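Alanine dehydrogenase/pyridine nucleotide transhydrogenase (Mycobacterium smegmatis str. MC2 155, PDB 3P2Y) probably takes part, as the alpha subunit of a proton-translocating transhydrogenase, in hydride transfer between NADH and NADP coupled to proton pumping across the membrane. Local coordinates at residues V192-A201 with E221-Q229; A289-D300 with H320-P328. All coordinates share one frame; numbering follows the deposited sequence.

Both contacts belong to the C-terminal domain, on the seven-stranded mixed sheet whose core has the parallel strand order of a Rossmann-type nucleotide-binding fold. They come in series along the chain: contact 1 (192-201 with 221-229) closes before contact 2 (289-300 with 320-328) opens. Contact 1 packs helix 194-206 against helix 220-225, the helices that follow strands 186-190 and 209-213. Contact 2 joins strands 297-300 and 323-326 in the other half of the sheet. Their centres lie about 22 Å apart and their nearest atoms about 8 Å, so the two do not touch. Contact 1 thus joins helices beside the glycine turn probably used for the dinucleotide, while contact 2 continues the sheet; both meet helix 148-167.

Contact 1. Residues V192-A201 with E221-Q229; sequences VGVAGLQALA and EQVRSVGAQ
L200 and V226 meet at about a right angle where helix 194-206 packs beside the end of helix 220-225. Followed outward, L200 begins with CB, which lies 3.6 Å from V226 CG2. Its CG sits anti to the carbonyl carbon (chi1 -71°), and the branch beyond it divides its contacts: CD1 touches V226 CG2 and A228 CB, while CD2 approaches A228 CB to 3.8 Å. The same V226 CG2 also takes L197 CD1 at 3.7 Å, so one methyl of the beta-branched V226 rests against two leucines about one helical turn apart. L197 brings CD1 across by turning CG anti to its backbone N (chi1 -162°), and the methyl reaches Q222 O at 3.4 Å. Q222 O also accepts a hydrogen bond from S225 OG, at 2.6 Å. Near the start of the first helix, V192 CG1 meets V223 CG2 at 3.8 Å.

A Schellman motif ends the second helix: A228 N bonds V223 O and G227 N bonds R224 O. G227, with its positive phi, suits the C-prime place because it lacks a side chain, and the turn delivers A228 to L200. G193, the N-cap of the first helix, belongs with G196 to a glycine pattern resembling the dinucleotide-binding GxGxxG turn; at G196 a CB would clash with V192 CA. Water bridges V192 O to Q222 OE1, and another water joins L200 O to V226 O. The segments are thus held by branched aliphatic packing at a shallow crossing of -26°, with water, rather than direct polar bonds, linking their polar groups.

Contact 2. Residues A289-D300 with H320-P328; sequences ATGMQPGSVVVD and HHGVTITSP
G322 O accepts the shortest polar bond across this contact, from G295 N at 2.7 Å and nearly straight (172° at hydrogen). Both glycines have positive phi, which a residue without a side chain takes up easily: G295 in a type II turn, G322 in the type I' turn leading from strand 317-320. Beyond them the parallel ladder runs T324 N to S296 O, V298 N to T324 O, T326 N to V298 O and D300 N to T326 O.

V323 CG2 packs against A289 O, at 3.3 Å, and M292 CB, at 3.9 Å. I325 lies alongside V298. The opposite face carries V297, T324, V299 and T326; T326 CG2 lies 3.9 Å from V299 CG2, while its OG1, anti to the backbone N (chi1 -172°), bonds T317 OG1. T290 OG1, which bonds A286 O, lies at the edge of the H320 ring, 3.5 Å from CD2.

Beta-branched residues pack both faces of this strand pair, while D300 OD2 bonds T312 OG1 and C309 N, and OD1 bonds N308 N and A302 N. Backbone bonds and aliphatic packing thus unite two adjacent parallel strands of the Rossmann-type sheet, with strand 317-320 beyond them, and the polar ends of D300 and T326 turn to partners beside the pair.

Contact 1. Residues V192-A201 with E221-Q229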
loop_
_atom_site.group_PDB
_atom_site.type_symbol
_atom_site.label_atom_id
_atom_site.label_comp_id
_atom_site.label_asym_id
_atom_site.label_seq_id
_atom_site.Cartn_x
_atom_site.Cartn_y
_atom_site.Cartn_z
ATOM N N VAL A 192 -1.103 21.694 -1.463
ATOM C CA VAL A 192 -1.544 21.106 -2.730
ATOM C C VAL A 192 -0.699 21.670 -3.885
ATOM O O VAL A 192 -1.175 22.438 -4.745
ATOM C CB VAL A 192 -3.072 21.256 -2.989
ATOM C CG1 VAL A 192 -3.484 20.460 -4.264
ATOM C CG2 VAL A 192 -3.889 20.786 -1.771
ATOM N N GLY A 193 0.570 21.291 -3.872
ATOM C CA GLY A 193 1.415 21.385 -5.067
ATOM C C GLY A 193 1.226 20.080 -5.830
ATOM O O GLY A 193 0.186 19.428 -5.718
ATOM N N VAL A 194 2.242 19.689 -6.594
ATOM C CA VAL A 194 2.133 18.514 -7.457
ATOM C C VAL A 194 1.862 17.234 -6.628
ATOM O O VAL A 194 0.971 16.447 -6.994
ATOM C CB VAL A 194 3.391 18.354 -8.321
ATOM C CG1 VAL A 194 3.354 16.984 -9.075
ATOM C CG2 VAL A 194 3.477 19.532 -9.354
ATOM N N ALA A 195 2.627 17.017 -5.552
ATOM C CA ALA A 195 2.431 15.782 -4.765
ATOM C C ALA A 195 1.007 15.786 -4.179
ATOM O O ALA A 195 0.300 14.750 -4.202
ATOM C CB ALA A 195 3.461 15.676 -3.645
ATOM N N GLY A 196 0.612 16.923 -3.619
ATOM C CA GLY A 196 -0.691 17.006 -2.924
ATOM C C GLY A 196 -1.841 16.784 -3.900
ATOM O O GLY A 196 -2.855 16.170 -3.567
ATOM N N LEU A 197 -1.705 17.299 -5.118
ATOM C CA LEU A 197 -2.764 17.122 -6.097
ATOM C C LEU A 197 -2.886 15.656 -6.512
ATOM O O LEU A 197 -3.993 15.139 -6.682
ATOM C CB LEU A 197 -2.500 17.981 -7.331
ATOM C CG LEU A 197 -3.708 18.217 -8.241
ATOM C CD1 LEU A 197 -4.844 18.968 -7.470
ATOM C CD2 LEU A 197 -3.272 19.018 -9.483
ATOM N N GLN A 198 -1.745 15.000 -6.731
ATOM C CA GLN A 198 -1.773 13.587 -7.053
ATOM C C GLN A 198 -2.315 12.783 -5.875
ATOM O O GLN A 198 -3.071 11.838 -6.081
ATOM C CB GLN A 198 -0.370 13.077 -7.449
ATOM C CG GLN A 198 -0.430 11.611 -8.023
ATOM C CD GLN A 198 -1.306 11.535 -9.271
ATOM O OE1 GLN A 198 -2.408 10.969 -9.233
ATOM N NE2 GLN A 198 -0.855 12.146 -10.352
ATOM N N ALA A 199 -1.961 13.156 -4.651
ATOM C CA ALA A 199 -2.563 12.485 -3.453
ATOM C C ALA A 199 -4.106 12.624 -3.442
ATOM O O ALA A 199 -4.828 11.652 -3.216
ATOM C CB ALA A 199 -1.966 13.050 -2.135
ATOM N N LEU A 200 -4.608 13.823 -3.715
ATOM C CA LEU A 200 -6.079 13.979 -3.801
ATOM C C LEU A 200 -6.698 13.084 -4.869
ATOM O O LEU A 200 -7.745 12.453 -4.621
ATOM C CB LEU A 200 -6.462 15.442 -4.076
ATOM C CG LEU A 200 -6.217 16.381 -2.892
ATOM C CD1 LEU A 200 -6.321 17.833 -3.427
ATOM C CD2 LEU A 200 -7.219 16.157 -1.726
ATOM N N ALA A 201 -6.074 13.036 -6.057
ATOM C CA ALA A 201 -6.612 12.251 -7.160
ATOM C C ALA A 201 -6.593 10.779 -6.780
ATOM O O ALA A 201 -7.583 10.060 -7.009
ATOM C CB ALA A 201 -5.808 12.481 -8.479
ATOM N N GLU A 221 -9.015 26.026 -7.572
ATOM C CA GLU A 221 -9.449 25.433 -8.830
ATOM C C GLU A 221 -8.843 24.063 -9.065
ATOM O O GLU A 221 -9.526 23.157 -9.519
ATOM C CB GLU A 221 -9.111 26.349 -10.012
ATOM C CG GLU A 221 -10.092 27.533 -10.171
ATOM C CD GLU A 221 -9.666 28.818 -9.456
ATOM O OE1 GLU A 221 -9.029 28.778 -8.348
ATOM O OE2 GLU A 221 -9.974 29.903 -10.019
ATOM N N GLN A 222 -7.553 23.927 -8.749
ATOM C CA GLN A 222 -6.882 22.627 -8.929
ATOM C C GLN A 222 -7.481 21.559 -8.006
ATOM O O GLN A 222 -7.740 20.428 -8.440
ATOM C CB GLN A 222 -5.361 22.750 -8.740
ATOM C CG GLN A 222 -4.682 23.632 -9.847
ATOM C CD GLN A 222 -3.221 23.939 -9.532
ATOM O OE1 GLN A 222 -2.873 24.309 -8.410
ATOM N NE2 GLN A 222 -2.354 23.763 -10.526
ATOM N N VAL A 223 -7.714 21.927 -6.750
ATOM C CA VAL A 223 -8.322 21.020 -5.759
ATOM C C VAL A 223 -9.692 20.571 -6.238
ATOM O O VAL A 223 -10.006 19.369 -6.237
ATOM C CB VAL A 223 -8.412 21.726 -4.374
ATOM C CG1 VAL A 223 -9.337 21.002 -3.367
ATOM C CG2 VAL A 223 -6.988 21.935 -3.786
ATOM N N ARG A 224 -10.509 21.526 -6.698
ATOM C CA ARG A 224 -11.816 21.167 -7.209
ATOM C C ARG A 224 -11.767 20.287 -8.479
ATOM O O ARG A 224 -12.643 19.430 -8.671
ATOM C CB ARG A 224 -12.652 22.439 -7.423
ATOM C CG ARG A 224 -13.053 23.085 -6.093
ATOM C CD ARG A 224 -13.622 24.501 -6.324
ATOM N NE ARG A 224 -14.068 25.085 -5.052
ATOM C CZ ARG A 224 -13.851 26.329 -4.658
ATOM N NH1 ARG A 224 -13.152 27.169 -5.412
ATOM N NH2 ARG A 224 -14.279 26.715 -3.455
ATOM N N SER A 225 -10.743 20.488 -9.314
ATOM C CA SER A 225 -10.633 19.806 -10.617
ATOM C C SER A 225 -10.395 18.298 -10.414
ATOM O O SER A 225 -10.679 17.521 -11.321
ATOM C CB SER A 225 -9.504 20.395 -11.476
ATOM O OG SER A 225 -8.220 19.954 -10.990
ATOM N N VAL A 226 -9.877 17.897 -9.238
ATOM C CA VAL A 226 -9.702 16.471 -8.913
ATOM C C VAL A 226 -10.802 15.920 -7.997
ATOM O O VAL A 226 -10.706 14.798 -7.463
ATOM C CB VAL A 226 -8.254 16.141 -8.381
ATOM C CG1 VAL A 226 -7.238 16.461 -9.464
ATOM C CG2 VAL A 226 -7.923 16.891 -7.054
ATOM N N GLY A 227 -11.863 16.704 -7.843
ATOM C CA GLY A 227 -13.070 16.246 -7.145
ATOM C C GLY A 227 -12.995 16.313 -5.637
ATOM O O GLY A 227 -13.757 15.618 -4.954
ATOM N N ALA A 228 -12.092 17.160 -5.132
ATOM C CA ALA A 228 -11.959 17.399 -3.699
ATOM C C ALA A 228 -12.659 18.688 -3.296
ATOM O O ALA A 228 -12.796 19.608 -4.113
ATOM C CB ALA A 228 -10.451 17.492 -3.318
ATOM N N GLN A 229 -13.101 18.717 -2.040
ATOM C CA GLN A 229 -13.603 19.938 -1.412
ATOM C C GLN A 229 -12.431 20.855 -1.083
ATOM O O GLN A 229 -11.379 20.397 -0.671
ATOM C CB GLN A 229 -14.330 19.613 -0.100
ATOM C CG GLN A 229 -15.618 18.805 -0.256
ATOM C CD GLN A 229 -16.476 18.856 0.999
ATOM O OE1 GLN A 229 -16.914 19.927 1.414
ATOM N NE2 GLN A 229 -16.712 17.705 1.609
HETATM O O HOH W 1 -0.899 23.278 -7.265
HETATM O O HOH W 2 -9.810 14.303 -4.841
#

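Contact 2. Residues A289-D300 with H320-P328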
loop_
_atom_site.group_PDB
_atom_site.type_symbol
_atom_site.label_atom_id
_atom_site.label_comp_id
_atom_site.label_asym_id
_atom_site.label_seq_id
_atom_site.Cartn_x
_atom_site.Cartn_y
_atom_site.Cartn_z
ATOM N N ALA A 289 -3.273 16.049 15.868
ATOM C CA ALA A 289 -3.031 14.620 15.640
ATOM C C ALA A 289 -3.710 13.787 16.715
ATOM O O ALA A 289 -4.367 12.799 16.416
ATOM C CB ALA A 289 -1.536 14.310 15.597
ATOM N N THR A 290 -3.564 14.218 17.966
ATOM C CA THR A 290 -4.123 13.522 19.125
ATOM C C THR A 290 -5.646 13.476 19.106
ATOM O O THR A 290 -6.256 12.520 19.623
ATOM C CB THR A 290 -3.632 14.223 20.435
ATOM O OG1 THR A 290 -2.211 14.172 20.457
ATOM C CG2 THR A 290 -4.167 13.555 21.675
ATOM N N GLY A 291 -6.246 14.506 18.513
ATOM C CA GLY A 291 -7.705 14.627 18.403
ATOM C C GLY A 291 -8.325 13.771 17.300
ATOM O O GLY A 291 -9.550 13.653 17.228
ATOM N N MET A 292 -7.491 13.189 16.429
ATOM C CA MET A 292 -7.989 12.279 15.387
ATOM C C MET A 292 -8.465 10.950 16.004
ATOM O O MET A 292 -8.046 10.563 17.110
ATOM C CB MET A 292 -6.906 12.027 14.322
ATOM C CG MET A 292 -6.518 13.302 13.553
ATOM S SD MET A 292 -5.006 13.150 12.552
ATOM C CE MET A 292 -5.502 11.922 11.334
ATOM N N GLN A 293 -9.376 10.280 15.318
ATOM C CA GLN A 293 -9.917 9.019 15.822
ATOM C C GLN A 293 -8.839 7.947 15.808
ATOM O O GLN A 293 -7.964 7.960 14.944
ATOM C CB GLN A 293 -11.121 8.569 14.982
ATOM C CG GLN A 293 -12.392 9.399 15.237
ATOM C CD GLN A 293 -12.878 9.322 16.691
ATOM O OE1 GLN A 293 -13.093 8.233 17.236
ATOM N NE2 GLN A 293 -13.046 10.480 17.322
ATOM N N PRO A 294 -8.910 6.991 16.751
ATOM C CA PRO A 294 -7.974 5.866 16.721
ATOM C C PRO A 294 -7.941 5.208 15.341
ATOM O O PRO A 294 -8.992 5.083 14.711
ATOM C CB PRO A 294 -8.577 4.882 17.742
ATOM C CG PRO A 294 -9.252 5.782 18.748
ATOM C CD PRO A 294 -9.851 6.910 17.892
ATOM N N GLY A 295 -6.751 4.786 14.907
ATOM C CA GLY A 295 -6.583 4.108 13.611
ATOM C C GLY A 295 -6.468 5.047 12.417
ATOM O O GLY A 295 -6.200 4.594 11.275
ATOM N N SER A 296 -6.646 6.343 12.667
ATOM C CA SER A 296 -6.395 7.369 11.635
ATOM C C SER A 296 -4.899 7.446 11.355
ATOM O O SER A 296 -4.086 6.956 12.157
ATOM C CB SER A 296 -6.936 8.732 12.075
ATOM O OG SER A 296 -8.332 8.648 12.366
ATOM N N VAL A 297 -4.516 7.979 10.200
ATOM C CA VAL A 297 -3.093 8.023 9.836
ATOM C C VAL A 297 -2.733 9.421 9.348
ATOM O O VAL A 297 -3.488 10.022 8.580
ATOM C CB VAL A 297 -2.774 7.034 8.656
ATOM C CG1 VAL A 297 -1.284 7.059 8.285
ATOM C CG2 VAL A 297 -3.177 5.574 9.002
ATOM N N VAL A 298 -1.568 9.913 9.775
ATOM C CA VAL A 298 -0.976 11.121 9.232
ATOM C C VAL A 298 0.243 10.689 8.430
ATOM O O VAL A 298 1.163 10.057 8.984
ATOM C CB VAL A 298 -0.492 12.103 10.360
ATOM C CG1 VAL A 298 0.272 13.342 9.765
ATOM C CG2 VAL A 298 -1.685 12.570 11.220
ATOM N N VAL A 299 0.253 11.028 7.142
ATOM C CA VAL A 299 1.406 10.711 6.270
ATOM C C VAL A 299 2.096 12.056 6.006
ATOM O O VAL A 299 1.583 12.913 5.281
ATOM C CB VAL A 299 0.978 10.074 4.939
ATOM C CG1 VAL A 299 2.253 9.661 4.115
ATOM C CG2 VAL A 299 0.049 8.836 5.172
ATOM N N ASP A 300 3.243 12.250 6.649
ATOM C CA ASP A 300 3.984 13.515 6.603
ATOM C C ASP A 300 5.128 13.343 5.617
ATOM O O ASP A 300 6.045 12.533 5.843
ATOM C CB ASP A 300 4.487 13.799 8.042
ATOM C CG ASP A 300 5.182 15.150 8.206
ATOM O OD1 ASP A 300 5.571 15.808 7.218
ATOM O OD2 ASP A 300 5.408 15.512 9.390
ATOM N N HIS A 320 0.715 7.432 18.213
ATOM C CA HIS A 320 0.546 8.391 19.293
ATOM C C HIS A 320 -0.943 8.481 19.640
ATOM O O HIS A 320 -1.745 8.927 18.827
ATOM C CB HIS A 320 1.139 9.743 18.873
ATOM C CG HIS A 320 1.139 10.769 19.959
ATOM N ND1 HIS A 320 2.168 10.887 20.872
ATOM C CD2 HIS A 320 0.236 11.725 20.278
ATOM C CE1 HIS A 320 1.892 11.870 21.714
ATOM N NE2 HIS A 320 0.726 12.393 21.377
ATOM N N HIS A 321 -1.312 8.041 20.853
ATOM C CA HIS A 321 -2.713 8.013 21.277
ATOM C C HIS A 321 -3.609 7.366 20.206
ATOM O O HIS A 321 -4.673 7.877 19.842
ATOM C CB HIS A 321 -3.173 9.418 21.681
ATOM C CG HIS A 321 -2.504 9.921 22.924
ATOM N ND1 HIS A 321 -1.355 10.684 22.899
ATOM C CD2 HIS A 321 -2.796 9.731 24.232
ATOM C CE1 HIS A 321 -0.977 10.954 24.134
ATOM N NE2 HIS A 321 -1.840 10.395 24.963
ATOM N N GLY A 322 -3.162 6.207 19.715
ATOM C CA GLY A 322 -3.931 5.426 18.719
ATOM C C GLY A 322 -3.897 5.973 17.306
ATOM O O GLY A 322 -4.546 5.415 16.413
ATOM N N VAL A 323 -3.122 7.033 17.085
ATOM C CA VAL A 323 -3.036 7.666 15.735
ATOM C C VAL A 323 -1.675 7.372 15.125
ATOM O O VAL A 323 -0.624 7.600 15.755
ATOM C CB VAL A 323 -3.293 9.204 15.802
ATOM C CG1 VAL A 323 -3.149 9.850 14.417
ATOM C CG2 VAL A 323 -4.695 9.502 16.369
ATOM N N THR A 324 -1.670 6.857 13.891
ATOM C CA THR A 324 -0.405 6.432 13.276
ATOM C C THR A 324 0.204 7.651 12.580
ATOM O O THR A 324 -0.475 8.336 11.818
ATOM C CB THR A 324 -0.631 5.289 12.255
ATOM O OG1 THR A 324 -1.184 4.144 12.921
ATOM C CG2 THR A 324 0.683 4.877 11.532
ATOM N N ILE A 325 1.470 7.954 12.871
ATOM C CA ILE A 325 2.178 9.064 12.234
ATOM C C ILE A 325 3.361 8.490 11.466
ATOM O O ILE A 325 4.263 7.904 12.080
ATOM C CB ILE A 325 2.693 10.062 13.295
ATOM C CG1 ILE A 325 1.608 10.292 14.366
ATOM C CG2 ILE A 325 3.148 11.364 12.627
ATOM C CD1 ILE A 325 0.399 11.055 13.839
ATOM N N THR A 326 3.375 8.646 10.140
ATOM C CA THR A 326 4.439 8.017 9.348
ATOM C C THR A 326 5.184 9.062 8.538
ATOM O O THR A 326 4.569 10.021 8.071
ATOM C CB THR A 326 3.894 6.880 8.464
ATOM O OG1 THR A 326 4.985 6.174 7.844
ATOM C CG2 THR A 326 2.902 7.427 7.365
ATOM N N SER A 327 6.493 8.870 8.373
ATOM C CA SER A 327 7.321 9.882 7.726
ATOM C C SER A 327 8.266 9.253 6.705
ATOM O O SER A 327 9.493 9.123 6.951
ATOM C CB SER A 327 8.097 10.701 8.799
ATOM O OG SER A 327 8.983 11.625 8.194
ATOM N N PRO A 328 7.733 8.887 5.532
ATOM C CA PRO A 328 8.604 8.331 4.486
ATOM C C PRO A 328 9.544 9.373 3.945
ATOM O O PRO A 328 9.124 10.504 3.720
ATOM C CB PRO A 328 7.631 7.924 3.373
ATOM C CG PRO A 328 6.399 8.781 3.598
ATOM C CD PRO A 328 6.312 8.959 5.128
HETATM O O HOH W 3 -7.222 8.574 19.056
HETATM O O HOH W 4 -3.537 3.207 11.631
HETATM O O HOH W 5 8.589 12.434 5.598
#